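Local structure of cytochrome c-552/4 domain-containing protein (Ignicoccus hospitalis KIN4/I, 4QO5) at the interface of chains A and B. The protein binds eight haem c groups as a membrane-associated octahaem cytochrome c and probably takes part in electron transfer or haem-based redox chemistry. Coordinates in Å, arbitrary orientation; residue numbers count along the deposited sequence, not the author numbering. Chains: chain A/B, Hypothetical multiheme protein.

Contact 1 and contact 2 lie on the same interface between chains A and B, the centres of their C-alpha atoms about 23 Å apart, and have no residue in common. On chain A the run from A:Gln489 and A:Trp491 in contact 1 leads on to helix 498-520 of contact 2. Chain B answers with CXXCH segments in contact 1 and with helices 137-147 and 464-485 in contact 2. Haem-binding segments and long helices thus both meet the neighbouring subunit. The deposited assembly holds three copies, and the interface is not an exact two-fold, which is compatible with a cyclic arrangement but does not prove it.

Contact 1: the interface of chains A and B. Residues chain A 252, 254, 257, 489, 491; chain B 169-170, 234, 236-237, 240.
A:Glu252 OE2, a carboxylate oxygen, is gripped by two backbone N-H groups of its own chain at the border of two haem-binding CXXCH motifs of chain B, one containing B:Gly236 and B:Gln237, the other B:Ala169 and B:Cys170. This subunit contact of the octahaem cytochrome includes the haem-site residues A:Lys254, A:Gln489 and B:Gln237, and may bring haem-binding segments of neighbouring copies together. A:Gln489 N reaches OE2 at 2.8 Å from above the carboxylate plane, 64° out of it, whereas A:Trp491 N uses the syn lone pair at 3.1 Å. Both bonds are nearly straight and tie the 489-491 segment to the end of helix 246-252. A:Glu252 CG takes the crowded position between the backbone N and the carbonyl carbon (chi1 66°), and CB meets B:Leu240 CD1 at 3.8 Å.

B:Gln237 buries more surface than any other residue of this patch, its CG anti to the backbone N (chi1 -176°) and its chain extended. Its amide tip crosses the A:Lys254 chain obliquely, CD lying 3.6 Å from A:Lys254 CG. Water 1 joins B:Gln237 OE1 to A:Lys254 NZ, and water 2 joins A:Asn257 ND2 to B:Thr234 OG1.

A:Gln489, bent at chi2, sets its amide plane steeply across that of B:Gln237. As modelled, its OE1 faces B:Gln237 O at 3.1 Å, two acceptors in a clash, and its NE2 faces B:Gln237 NE2, also at 3.1 Å. An amide turned over would probably let A:Gln489 donate to that carbonyl and accept from the B:Gln237 amide. Its CB rests 3.6 Å from B:Cys170 SG, the thioether sulphur of a haem-binding cysteine, and its CG lies beside B:Ala169 CB.

Contact 2: the interface of chains A and B. Residues chain A 499, 502-503, 506; chain B 145-146, 462-464, 467, 471.
This is a helix-to-helix interface between copies of the octahaem cytochrome, mixing a salt bridge, hydrogen bonds and bridging waters; it is likely to contribute to holding neighbouring subunits together in the deposited three-copy assembly. B:Glu471 OE2 receives two side chains of chain A on opposite sides. The A:Tyr499 hydroxyl OH donates to its anti lone pair at 2.6 Å, the oxygen lying in plane at the phenol edge with ring and carboxylate turned 57° apart. A:Lys503 NZ comes tip to tip onto the syn lone pair at 2.7 Å, forming a salt bridge that would stabilise the charged carboxylate. The lysine is fully extended, CG anti to the backbone N (chi1 -180°), and its CE lies 3.6 Å from B:Tyr464 CE1. An alanine in place of B:Glu471 would remove both bonds and would probably leave the phenol and ammonium poorly paired, loosening this end of the contact.

B:Lys467 runs alongside A:Lys503 in the opposite direction, its CD 3.6 Å from A:Lys503 CA. Bent at chi4 (-62°), it turns NZ onto water 3 at 2.6 Å. That water also meets A:Tyr499 O and, at 2.7 Å, the A:Thr502 hydroxyl OG1. OG1 can donate to A:Tyr499 O within its helix or across to B:Ser146 O at 3.3 Å, its one hydrogen probably shared between them, and it meets each carbonyl from above its plane. Further along, water 4 links A:Glu506 OE1 and O to B:Tyr464 N, close to the calcium-binding residues B:Asp462 and B:Glu463.

Chain A contributes successive turns of its C-terminal helix 498-520, which lies against B helix 464-485 and the end of B helix 137-147.

Contact 1: the interface of chains A and B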
# COMPACT_ATOMS: atom_id res chain seq x y z
N GLU A 252 -0.83 7.56 -5.63
CA GLU A 252 -1.43 7.17 -6.91
C GLU A 252 -1.56 8.34 -7.89
O GLU A 252 -1.70 8.13 -9.08
CB GLU A 252 -2.79 6.45 -6.72
CG GLU A 252 -3.92 7.30 -6.15
CD GLU A 252 -5.32 6.73 -6.42
OE1 GLU A 252 -5.51 6.05 -7.46
OE2 GLU A 252 -6.24 6.99 -5.62
N LYS A 254 -0.55 11.59 -10.24
CA LYS A 254 0.59 11.81 -11.13
C LYS A 254 1.71 12.60 -10.45
O LYS A 254 2.88 12.36 -10.73
CB LYS A 254 0.14 12.48 -12.45
CG LYS A 254 -0.91 11.65 -13.18
CD LYS A 254 -1.30 12.26 -14.54
CE LYS A 254 -0.32 11.89 -15.64
NZ LYS A 254 -0.83 12.31 -16.99
N ASN A 257 3.62 9.82 -8.75
CA ASN A 257 4.33 8.95 -9.68
C ASN A 257 5.61 9.62 -10.13
O ASN A 257 6.67 9.01 -10.14
CB ASN A 257 3.50 8.67 -10.94
CG ASN A 257 2.12 8.11 -10.65
OD1 ASN A 257 1.85 7.57 -9.57
ND2 ASN A 257 1.24 8.19 -11.64
N GLN A 489 -7.48 8.44 -7.73
CA GLN A 489 -8.33 7.74 -8.67
C GLN A 489 -9.06 6.62 -7.93
O GLN A 489 -10.28 6.68 -7.75
CB GLN A 489 -7.49 7.18 -9.83
CG GLN A 489 -6.95 8.26 -10.78
CD GLN A 489 -5.58 8.79 -10.36
OE1 GLN A 489 -4.89 8.20 -9.53
NE2 GLN A 489 -5.18 9.91 -10.95
N TRP A 491 -8.93 5.75 -4.75
CA TRP A 491 -9.45 6.15 -3.44
C TRP A 491 -10.80 6.85 -3.55
O TRP A 491 -11.55 6.91 -2.59
CB TRP A 491 -8.42 6.97 -2.62
CG TRP A 491 -7.79 6.10 -1.60
CD1 TRP A 491 -8.19 5.93 -0.31
CD2 TRP A 491 -6.71 5.19 -1.81
NE1 TRP A 491 -7.40 4.99 0.31
CE2 TRP A 491 -6.48 4.52 -0.59
CE3 TRP A 491 -5.91 4.88 -2.91
CZ2 TRP A 491 -5.48 3.56 -0.44
CZ3 TRP A 491 -4.91 3.94 -2.76
CH2 TRP A 491 -4.70 3.28 -1.54
N ALA B 169 -11.70 9.31 -14.30
CA ALA B 169 -10.31 9.70 -14.06
C ALA B 169 -9.33 8.71 -14.70
O ALA B 169 -8.25 9.08 -15.16
CB ALA B 169 -10.04 9.81 -12.55
N CYS B 170 -9.69 7.43 -14.71
CA CYS B 170 -8.82 6.45 -15.34
C CYS B 170 -9.21 6.14 -16.76
O CYS B 170 -8.33 5.98 -17.61
CB CYS B 170 -8.83 5.16 -14.57
SG CYS B 170 -8.22 5.53 -12.91
N THR B 234 4.11 4.65 -12.60
CA THR B 234 3.25 5.33 -13.55
C THR B 234 1.97 4.53 -13.89
O THR B 234 0.90 5.11 -14.01
CB THR B 234 4.03 5.73 -14.81
OG1 THR B 234 3.30 6.76 -15.46
CG2 THR B 234 4.25 4.54 -15.78
N GLY B 236 0.70 2.39 -11.87
CA GLY B 236 0.03 2.43 -10.58
C GLY B 236 -0.89 3.62 -10.38
O GLY B 236 -1.60 3.67 -9.37
N GLN B 237 -0.90 4.58 -11.31
CA GLN B 237 -1.90 5.64 -11.26
C GLN B 237 -3.28 4.99 -11.34
O GLN B 237 -4.22 5.43 -10.69
CB GLN B 237 -1.73 6.65 -12.42
CG GLN B 237 -2.70 7.86 -12.34
CD GLN B 237 -2.83 8.65 -13.65
OE1 GLN B 237 -2.09 8.43 -14.60
NE2 GLN B 237 -3.76 9.60 -13.68
N LEU B 240 -4.57 -0.45 -9.74
CA LEU B 240 -4.51 -0.71 -8.31
C LEU B 240 -5.64 -1.59 -7.80
O LEU B 240 -6.70 -1.71 -8.40
CB LEU B 240 -4.61 0.61 -7.53
CG LEU B 240 -3.52 1.65 -7.62
CD1 LEU B 240 -3.84 2.79 -6.64
CD2 LEU B 240 -2.18 1.01 -7.29
O HOH W 1 -2.80 10.11 -16.80
O HOH W 2 1.76 8.94 -14.11

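Contact 2: the interface of chains A and B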
# COMPACT_ATOMS: atom_id res chain seq x y z
N TYR A 499 -17.90 3.73 -4.75
CA TYR A 499 -18.45 2.38 -4.75
C TYR A 499 -18.71 1.93 -3.32
O TYR A 499 -19.76 1.37 -3.01
CB TYR A 499 -17.52 1.39 -5.49
CG TYR A 499 -17.98 -0.03 -5.27
CD1 TYR A 499 -18.95 -0.60 -6.08
CD2 TYR A 499 -17.48 -0.77 -4.21
CE1 TYR A 499 -19.40 -1.89 -5.84
CE2 TYR A 499 -17.92 -2.04 -3.96
CZ TYR A 499 -18.87 -2.60 -4.78
OH TYR A 499 -19.28 -3.88 -4.50
N THR A 502 -21.75 3.95 -1.73
CA THR A 502 -23.05 3.48 -2.17
C THR A 502 -23.33 2.05 -1.68
O THR A 502 -24.48 1.69 -1.40
CB THR A 502 -23.22 3.60 -3.71
OG1 THR A 502 -22.13 2.94 -4.36
CG2 THR A 502 -23.26 5.08 -4.13
N LYS A 503 -22.29 1.23 -1.58
CA LYS A 503 -22.43 -0.10 -0.98
C LYS A 503 -22.85 0.01 0.49
O LYS A 503 -23.74 -0.72 0.96
CB LYS A 503 -21.12 -0.88 -1.10
CG LYS A 503 -21.18 -2.27 -0.50
CD LYS A 503 -19.84 -2.97 -0.65
CE LYS A 503 -19.75 -4.19 0.24
NZ LYS A 503 -18.40 -4.81 0.18
N GLU A 506 -26.51 0.83 0.89
CA GLU A 506 -27.31 -0.37 0.65
C GLU A 506 -27.11 -1.42 1.73
O GLU A 506 -28.04 -2.15 2.06
CB GLU A 506 -26.99 -0.94 -0.73
CG GLU A 506 -27.40 -0.01 -1.85
CD GLU A 506 -28.88 0.33 -1.81
OE1 GLU A 506 -29.69 -0.54 -1.41
OE2 GLU A 506 -29.24 1.47 -2.20
N ALA B 145 -24.87 2.73 -10.74
CA ALA B 145 -25.18 2.14 -9.44
C ALA B 145 -24.09 2.47 -8.42
O ALA B 145 -24.34 2.48 -7.21
CB ALA B 145 -25.34 0.62 -9.56
N SER B 146 -22.89 2.75 -8.92
CA SER B 146 -21.74 2.93 -8.04
C SER B 146 -21.48 4.38 -7.66
O SER B 146 -20.70 4.65 -6.76
CB SER B 146 -20.48 2.35 -8.69
OG SER B 146 -20.63 0.98 -8.98
N ASP B 462 -27.73 -2.57 -7.77
CA ASP B 462 -28.10 -1.48 -6.87
C ASP B 462 -28.39 -1.88 -5.43
O ASP B 462 -28.67 -1.03 -4.60
CB ASP B 462 -29.26 -0.66 -7.45
CG ASP B 462 -30.53 -1.47 -7.65
OD1 ASP B 462 -30.50 -2.69 -7.42
OD2 ASP B 462 -31.55 -0.88 -8.07
N GLU B 463 -28.31 -3.17 -5.13
CA GLU B 463 -28.55 -3.64 -3.78
C GLU B 463 -27.34 -4.39 -3.21
O GLU B 463 -26.47 -4.82 -3.95
CB GLU B 463 -29.80 -4.51 -3.71
CG GLU B 463 -31.08 -3.81 -4.07
CD GLU B 463 -32.22 -4.78 -4.28
OE1 GLU B 463 -32.91 -5.12 -3.30
OE2 GLU B 463 -32.42 -5.22 -5.44
N TYR B 464 -27.32 -4.53 -1.89
CA TYR B 464 -26.15 -5.06 -1.19
C TYR B 464 -25.72 -6.46 -1.65
O TYR B 464 -24.56 -6.67 -1.97
CB TYR B 464 -26.35 -5.02 0.33
CG TYR B 464 -25.14 -5.46 1.10
CD1 TYR B 464 -23.96 -4.71 1.07
CD2 TYR B 464 -25.15 -6.63 1.86
CE1 TYR B 464 -22.84 -5.11 1.77
CE2 TYR B 464 -24.02 -7.03 2.56
CZ TYR B 464 -22.88 -6.27 2.51
OH TYR B 464 -21.75 -6.64 3.21
N LYS B 467 -24.10 -6.31 -4.95
CA LYS B 467 -22.73 -5.80 -4.91
C LYS B 467 -21.75 -6.87 -4.41
O LYS B 467 -20.58 -6.88 -4.80
CB LYS B 467 -22.66 -4.52 -4.06
CG LYS B 467 -23.37 -3.32 -4.74
CD LYS B 467 -23.53 -2.18 -3.74
CE LYS B 467 -24.62 -1.19 -4.16
NZ LYS B 467 -24.30 -0.54 -5.45
N GLU B 471 -18.41 -8.09 -6.50
CA GLU B 471 -17.07 -8.21 -5.94
C GLU B 471 -16.45 -9.59 -6.20
O GLU B 471 -15.24 -9.70 -6.36
CB GLU B 471 -17.06 -7.89 -4.45
CG GLU B 471 -17.53 -6.48 -4.20
CD GLU B 471 -17.54 -6.09 -2.74
OE1 GLU B 471 -17.05 -6.87 -1.89
OE2 GLU B 471 -18.04 -4.98 -2.45
O HOH W 3 -21.86 0.38 -5.04
O HOH W 4 -29.67 -3.17 -0.46